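PDB 4OOU: mannan endo-1,4-beta-mannosidase from Cryptopygus antarcticus, which hydrolyses internal beta-1,4-mannosidic linkages in the backbones of mannans, galactomannans and glucomannans, releasing short manno-oligosaccharides. Local coordinates for residues A[41-46]-A[337-342]; A[176-181]-A[236-241]. All blocks are in the same frame, centred on the assembly; numbering follows the deposited sequence.

Interactions 1 and 2 are both buried and both join parallel neighbouring strands of the same TIM barrel, with their centres about 14 Å apart and without touching. Interaction 1 (41-46 with 337-342) closes the barrel by pairing its first and last strands; interaction 2 (176-181 with 236-241) pairs the fourth and fifth. The first leaves strand pairing early for an asparagine amide, aromatic rings and two cis peptides at the substrate site, where Trp341 lies, whereas the second is mostly backbone ladder with a bulge, apolar packing on the helix side and a carboxylate inside. Arg81 joins their surroundings, reaching Asn43 in one and Glu177 and Asn180 in the other.

Interaction 1 of 2, residues A[41-46]-A[337-342]; sequences GVNFAW and GALTWQ
CG of Asn43 lies anti to its carbonyl carbon (chi1 -75°) and CG of Trp341 anti to its backbone N (chi1 -177°), so that the two side chains cross at about a right angle, CG of Asn43 3.5 Å from CE3 of Trp341, with amide and ring planes 52° apart. The amide also reaches across to strand 337-340: ND2 of Asn43 meets O of Thr340 at 2.8 Å, the acceptor lying in the amide plane although the donor stands above the carbonyl plane. Backbone N of Asn43 takes the same oxygen, also at 2.8 Å. One carbonyl is thus gripped by two N-H groups of a single residue. Before this point the strands pair in parallel, Thr340 N giving a 3.1 Å bond to O of Gly41, while the bond from Gly41 N to O of Ala338 is weak. Beyond it, cis peptides precede Ala45 and Gln342, the latter a non-proline cis bond after the eighth strand, familiar in family 5 glycosidases. CB of Ala45 and CZ3 of Trp46 each come 3.6 Å from CH2 of Trp341, the Trp46 atom at that indole's edge. The first and last barrel strands meet here, and substrate-binding Trp341 also touches Glu312, the probable nucleophile. With OD1 held by Arg81 and ND2 also bonded to O of Gly311, the buried amide of Asn43 is fixed in rotation and would be expected to present a fixed polar group beside Trp341.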
# COMPACT_ATOMS: atom_id res chain seq x y z
N GLY A 41 -2.87 7.75 9.89
CA GLY A 41 -4.11 7.66 9.18
C GLY A 41 -4.70 6.29 9.07
O GLY A 41 -4.47 5.43 9.91
N VAL A 42 -5.49 6.09 8.02
CA VAL A 42 -6.33 4.91 7.88
C VAL A 42 -6.33 4.31 6.48
O VAL A 42 -5.97 4.98 5.48
CB VAL A 42 -7.79 5.25 8.20
CG1 VAL A 42 -7.87 6.11 9.44
CG2 VAL A 42 -8.46 5.98 7.06
N ASN A 43 -6.77 3.07 6.43
CA ASN A 43 -7.23 2.46 5.21
C ASN A 43 -8.72 2.73 5.06
O ASN A 43 -9.45 2.56 6.02
CB ASN A 43 -7.09 0.96 5.29
CG ASN A 43 -5.68 0.51 5.16
OD1 ASN A 43 -5.25 0.18 4.05
ND2 ASN A 43 -4.96 0.43 6.28
N PHE A 44 -9.18 3.09 3.85
CA PHE A 44 -10.61 3.27 3.67
C PHE A 44 -11.31 1.92 3.80
O PHE A 44 -12.27 1.81 4.61
CB PHE A 44 -11.00 4.02 2.39
CG PHE A 44 -10.79 5.53 2.45
CD1 PHE A 44 -10.75 6.22 3.67
CD2 PHE A 44 -10.67 6.27 1.28
CE1 PHE A 44 -10.56 7.60 3.71
CE2 PHE A 44 -10.49 7.65 1.32
CZ PHE A 44 -10.44 8.31 2.54
N ALA A 45 -10.89 0.90 3.05
CA ALA A 45 -9.98 0.93 1.90
C ALA A 45 -10.80 1.05 0.63
O ALA A 45 -10.26 1.11 -0.48
CB ALA A 45 -9.15 -0.35 1.85
N TRP A 46 -12.13 1.03 0.79
CA TRP A 46 -13.05 1.26 -0.31
C TRP A 46 -14.39 1.74 0.25
O TRP A 46 -14.58 1.82 1.46
CB TRP A 46 -13.21 -0.02 -1.13
CG TRP A 46 -13.69 -1.16 -0.32
CD1 TRP A 46 -14.98 -1.42 0.05
CD2 TRP A 46 -12.89 -2.19 0.27
NE1 TRP A 46 -15.03 -2.55 0.81
CE2 TRP A 46 -13.76 -3.05 0.96
CE3 TRP A 46 -11.51 -2.48 0.26
CZ2 TRP A 46 -13.31 -4.19 1.67
CZ3 TRP A 46 -11.06 -3.63 0.95
CH2 TRP A 46 -11.97 -4.46 1.64
N GLY A 337 5.20 4.98 9.51
CA GLY A 337 3.79 5.35 9.61
C GLY A 337 2.95 4.25 10.23
O GLY A 337 3.47 3.16 10.51
N ALA A 338 1.65 4.52 10.43
CA ALA A 338 0.70 3.51 10.94
C ALA A 338 -0.73 3.80 10.51
O ALA A 338 -1.23 4.93 10.71
CB ALA A 338 0.76 3.43 12.45
N LEU A 339 -1.38 2.78 9.95
CA LEU A 339 -2.66 2.93 9.24
C LEU A 339 -3.63 1.88 9.70
O LEU A 339 -3.35 0.69 9.59
CB LEU A 339 -2.43 2.75 7.73
CG LEU A 339 -2.24 3.94 6.78
CD1 LEU A 339 -1.44 5.05 7.40
CD2 LEU A 339 -1.57 3.47 5.52
N THR A 340 -4.79 2.31 10.17
CA THR A 340 -5.78 1.40 10.74
C THR A 340 -6.55 0.73 9.64
O THR A 340 -6.54 1.20 8.50
CB THR A 340 -6.76 2.12 11.70
OG1 THR A 340 -7.30 3.30 11.07
CG2 THR A 340 -6.06 2.52 13.00
N TRP A 341 -7.21 -0.36 9.98
CA TRP A 341 -8.09 -1.05 9.07
C TRP A 341 -9.49 -1.18 9.73
O TRP A 341 -9.55 -1.67 10.84
CB TRP A 341 -7.54 -2.45 8.76
CG TRP A 341 -8.40 -3.16 7.76
CD1 TRP A 341 -9.51 -3.89 8.03
CD2 TRP A 341 -8.28 -3.12 6.33
NE1 TRP A 341 -10.09 -4.31 6.86
CE2 TRP A 341 -9.35 -3.86 5.80
CE3 TRP A 341 -7.36 -2.55 5.45
CZ2 TRP A 341 -9.52 -4.06 4.44
CZ3 TRP A 341 -7.54 -2.74 4.09
CH2 TRP A 341 -8.61 -3.49 3.60
N GLN A 342 -10.58 -0.70 9.12
CA GLN A 342 -10.59 0.22 7.95
C GLN A 342 -11.80 1.11 8.12
O GLN A 342 -12.72 0.77 8.90
CB GLN A 342 -10.71 -0.54 6.64
CG GLN A 342 -12.10 -1.15 6.45
CD GLN A 342 -12.24 -2.07 5.25
OE1 GLN A 342 -12.93 -3.10 5.32
NE2 GLN A 342 -11.62 -1.70 4.14

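Interaction 2 of 2, residues A[176-181]-A[236-241]; sequences WEVLNE and ALVTVG
Glu177 and Thr239 meet on the inner face of the sheet, CB of the glutamate 3.6 Å from CG2 of the threonine. Fully extended (chi1 180°), the Glu177 side chain runs on past Thr239 until OE2 stands 3.0 Å from N of Gly241, where the lack of a side chain leaves place for the carboxylate. The backbones form a parallel ladder: Trp176 N bonds to O of Leu237, Thr239 N to O of Trp176 and Val178 N to O of Thr239. O of Leu237 also lies at the edge of the Trp176 ring, in its plane, 3.8 Å from CD1. The register then slips by one residue, a beta bulge around the corner at Val178, and pairing resumes with Glu181 N to O of Gly241 at 2.8 Å. At the corner CG2 of Val178 touches CG1 of Val238, on the face opposite Glu177 and Thr239, at 3.7 Å; both side chains also meet helix 215-232. These are the fourth and fifth strands of the TIM barrel, joined through that helix in a beta-alpha-beta crossover, and the probable acid/base Glu181 sits at the end of the fourth, as in clan GH-A glycosidases. Further out, Arg81 makes a salt bridge with OE2 of Glu177 and a hydrogen bond with OD1 of the substrate-binding Asn180. Gln278 holds OE1 of Glu177, while OG1 of Thr239 bonds to O of Phe276. OE2 of Glu181 is hydrogen-bonded to ND1 of His280 and to a bound Tris molecule.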
# COMPACT_ATOMS: atom_id res chain seq x y z
N TRP A 176 2.25 4.64 -4.91
CA TRP A 176 1.48 3.57 -5.57
C TRP A 176 1.84 2.26 -4.91
O TRP A 176 3.00 2.00 -4.63
CB TRP A 176 1.84 3.48 -7.05
CG TRP A 176 1.74 4.78 -7.77
CD1 TRP A 176 2.61 5.84 -7.68
CD2 TRP A 176 0.73 5.16 -8.67
NE1 TRP A 176 2.18 6.87 -8.47
CE2 TRP A 176 1.02 6.49 -9.10
CE3 TRP A 176 -0.42 4.54 -9.16
CZ2 TRP A 176 0.23 7.17 -10.02
CZ3 TRP A 176 -1.21 5.21 -10.05
CH2 TRP A 176 -0.87 6.52 -10.49
N GLU A 177 0.84 1.42 -4.67
CA GLU A 177 1.09 0.08 -4.17
C GLU A 177 0.66 -0.94 -5.21
O GLU A 177 -0.50 -1.04 -5.62
CB GLU A 177 0.37 -0.16 -2.87
CG GLU A 177 0.59 -1.54 -2.32
CD GLU A 177 0.05 -1.71 -0.91
OE1 GLU A 177 -0.19 -0.69 -0.21
OE2 GLU A 177 -0.14 -2.90 -0.54
N VAL A 178 1.62 -1.73 -5.63
CA VAL A 178 1.39 -2.63 -6.74
C VAL A 178 0.38 -3.67 -6.38
O VAL A 178 -0.57 -3.91 -7.11
CB VAL A 178 2.66 -3.37 -7.17
CG1 VAL A 178 2.37 -4.17 -8.42
CG2 VAL A 178 3.77 -2.39 -7.42
N LEU A 179 0.61 -4.32 -5.25
CA LEU A 179 -0.16 -5.51 -4.93
C LEU A 179 -0.27 -5.61 -3.41
O LEU A 179 0.69 -5.36 -2.70
CB LEU A 179 0.52 -6.71 -5.53
CG LEU A 179 -0.18 -8.06 -5.38
CD1 LEU A 179 -1.52 -8.11 -6.12
CD2 LEU A 179 0.75 -9.17 -5.87
N ASN A 180 -1.47 -5.92 -2.93
CA ASN A 180 -1.74 -5.99 -1.49
C ASN A 180 -1.70 -7.46 -1.06
O ASN A 180 -2.33 -8.32 -1.71
CB ASN A 180 -3.11 -5.40 -1.18
CG ASN A 180 -3.61 -5.75 0.24
OD1 ASN A 180 -3.22 -5.10 1.21
ND2 ASN A 180 -4.45 -6.79 0.35
N GLU A 181 -0.99 -7.76 0.02
CA GLU A 181 -0.89 -9.13 0.54
C GLU A 181 -0.67 -10.19 -0.57
O GLU A 181 -1.50 -11.07 -0.81
CB GLU A 181 -2.09 -9.46 1.46
CG GLU A 181 -2.24 -8.41 2.57
CD GLU A 181 -3.07 -8.85 3.78
OE1 GLU A 181 -3.83 -9.87 3.72
OE2 GLU A 181 -2.96 -8.13 4.82
N ALA A 236 8.15 8.98 -8.28
CA ALA A 236 7.06 8.20 -7.69
C ALA A 236 7.54 7.11 -6.69
O ALA A 236 8.61 6.47 -6.84
CB ALA A 236 6.17 7.59 -8.77
N LEU A 237 6.73 6.94 -5.66
CA LEU A 237 7.03 6.06 -4.56
C LEU A 237 6.23 4.78 -4.75
O LEU A 237 5.02 4.82 -4.97
CB LEU A 237 6.69 6.74 -3.24
CG LEU A 237 7.56 7.92 -2.78
CD1 LEU A 237 7.16 8.24 -1.35
CD2 LEU A 237 9.07 7.64 -2.86
N VAL A 238 6.89 3.65 -4.65
CA VAL A 238 6.18 2.40 -4.84
C VAL A 238 6.37 1.55 -3.63
O VAL A 238 7.47 1.57 -3.03
CB VAL A 238 6.64 1.67 -6.08
CG1 VAL A 238 5.78 0.44 -6.27
CG2 VAL A 238 6.50 2.58 -7.30
N THR A 239 5.31 0.81 -3.27
CA THR A 239 5.35 -0.14 -2.19
C THR A 239 4.58 -1.40 -2.55
O THR A 239 4.00 -1.54 -3.62
CB THR A 239 4.76 0.47 -0.88
OG1 THR A 239 5.09 -0.31 0.27
CG2 THR A 239 3.28 0.57 -0.96
N VAL A 240 4.66 -2.33 -1.62
CA VAL A 240 3.95 -3.56 -1.61
C VAL A 240 3.66 -3.80 -0.12
O VAL A 240 4.55 -3.60 0.72
CB VAL A 240 4.82 -4.69 -2.17
CG1 VAL A 240 4.18 -6.05 -1.92
CG2 VAL A 240 5.06 -4.47 -3.65
N GLY A 241 2.43 -4.19 0.21
CA GLY A 241 2.02 -4.36 1.61
C GLY A 241 1.87 -5.84 1.94
O GLY A 241 0.87 -6.46 1.58